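Local coordinates for exonuclease (Laribacter hongkongensis, PDB 3SYY) that digests double-stranded DNA with strict 5'-3' polarity as an alkaline exonuclease that binds magnesium ions, at the interface of chains A and B. Residues are numbered along the deposited sequence; one frame, centred on the assembly and turned at random. Chains: chain A/B, Exonuclease.

The interface of chains A and B. Residues chain A 44-45, 48-49, 53; chain B 118-119, 122, 159.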
# COMPACT_ATOMS: atom_id res chain seq x y z
N ILE A 44 6.79 8.59 21.43
CA ILE A 44 7.57 9.85 21.61
C ILE A 44 6.82 11.03 21.03
O ILE A 44 6.58 12.05 21.71
CB ILE A 44 8.99 9.75 21.04
CG1 ILE A 44 9.79 8.78 21.89
CG2 ILE A 44 9.67 11.18 20.97
CD1 ILE A 44 11.06 8.26 21.23
N CYS A 45 6.38 10.89 19.77
CA CYS A 45 5.66 11.96 19.13
C CYS A 45 4.33 12.28 19.83
O CYS A 45 3.92 13.43 19.91
CB CYS A 45 5.48 11.70 17.60
SG CYS A 45 7.08 11.45 16.78
N LEU A 48 5.28 14.28 23.05
CA LEU A 48 5.81 15.62 22.71
C LEU A 48 4.78 16.55 22.11
O LEU A 48 4.71 17.74 22.51
CB LEU A 48 7.01 15.49 21.76
CG LEU A 48 8.29 15.02 22.42
CD1 LEU A 48 9.37 14.74 21.33
CD2 LEU A 48 8.78 16.09 23.50
N THR A 49 3.97 16.03 21.18
CA THR A 49 2.98 16.87 20.48
C THR A 49 1.64 16.96 21.19
O THR A 49 0.83 17.90 20.94
CB THR A 49 2.67 16.32 19.07
OG1 THR A 49 2.04 15.03 19.19
CG2 THR A 49 3.94 16.21 18.26
N GLU A 53 -1.51 10.64 15.64
CA GLU A 53 -1.80 10.66 14.19
C GLU A 53 -3.08 9.88 13.85
O GLU A 53 -3.34 8.83 14.45
CB GLU A 53 -0.62 10.08 13.40
CG GLU A 53 0.64 10.95 13.45
CD GLU A 53 0.40 12.36 12.91
OE1 GLU A 53 -0.30 12.48 11.87
OE2 GLU A 53 0.93 13.34 13.51
N THR B 118 6.30 14.01 12.14
CA THR B 118 6.97 14.56 13.32
C THR B 118 8.24 13.84 13.56
O THR B 118 9.25 14.46 13.85
CB THR B 118 6.04 14.45 14.54
OG1 THR B 118 4.91 15.26 14.25
CG2 THR B 118 6.74 14.99 15.81
N TRP B 119 8.20 12.50 13.48
CA TRP B 119 9.43 11.72 13.72
C TRP B 119 10.57 12.00 12.73
O TRP B 119 11.75 11.99 13.10
CB TRP B 119 9.14 10.21 13.81
CG TRP B 119 10.34 9.44 14.28
CD1 TRP B 119 11.07 8.52 13.57
CD2 TRP B 119 10.95 9.52 15.58
NE1 TRP B 119 12.10 8.04 14.35
CE2 TRP B 119 12.06 8.65 15.58
CE3 TRP B 119 10.68 10.26 16.73
CZ2 TRP B 119 12.89 8.47 16.72
CZ3 TRP B 119 11.51 10.09 17.88
CH2 TRP B 119 12.61 9.20 17.84
N ILE B 122 12.10 15.15 13.92
CA ILE B 122 12.91 14.82 15.10
C ILE B 122 14.22 14.16 14.72
O ILE B 122 15.30 14.49 15.26
CB ILE B 122 12.10 13.95 16.13
CG1 ILE B 122 11.00 14.84 16.70
CG2 ILE B 122 13.05 13.35 17.20
CD1 ILE B 122 9.96 14.12 17.61
N LEU B 159 4.99 20.31 17.54
CA LEU B 159 5.96 20.08 18.59
C LEU B 159 6.01 21.29 19.55
O LEU B 159 5.51 22.33 19.20
CB LEU B 159 7.33 19.84 17.96
CG LEU B 159 7.45 18.43 17.36
CD1 LEU B 159 8.67 18.31 16.57
CD2 LEU B 159 7.51 17.37 18.48
O HOH W 1 2.66 14.00 15.07
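The C-terminal part of helix 34-49, with A:Ile44, A:Cys45, A:Leu48 and A:Thr49 in helical conformation, packs against the first turns of helix 118-127, where B:Thr118, B:Trp119 and B:Ile122 are also helical, and against B:Leu159 in an extended segment. The protein belongs to the PD-(D/E)XK nucleases of the lambda exonuclease type; with three copies in the deposited assembly, this patch is probably part of the contact that builds a ring-shaped trimer. A:Cys45 inserts its slim thiol at the start of the partner helix, where SG lies 3.6 Å from the backbone N of B:Trp119 and 3.7 Å from the methyl CG2 of B:Thr118. The positive end of the helix dipole may polarise the sulfur, whose short side chain lets it rest against the first turn. In B:Trp119, chi1 -171° sends the indole away from the backbone N, and chi2 -114° turns its benzo edge toward helix 34-49. Its CE3 meets SG, while CZ3 lies 3.8 Å from CG2 of A:Ile44; branching gives the isoleucine two carbons, methyls CG2 and CD1, to line the CZ3/CH2 rim, not the ring face, as the side chains cross obliquely. Farther along, CD1 of A:Leu48 meets CD1 of B:Ile122 at 3.8 Å, apolar branched ends slanting past each other with no polar group to bury. A:Thr49 divides its roles: OG1 bonds to its own helix at A:Cys45 O (2.6 Å), and with chi1 at 65° the methyl CG2 turns outward, 3.8 Å from CD2 of B:Leu159 and tip to tip with the B:Thr118 methyl. The hydroxyl OG1 of B:Thr118 instead reaches a water at 2.7 Å, whose link to the poorly ordered A:Glu53 is doubtful.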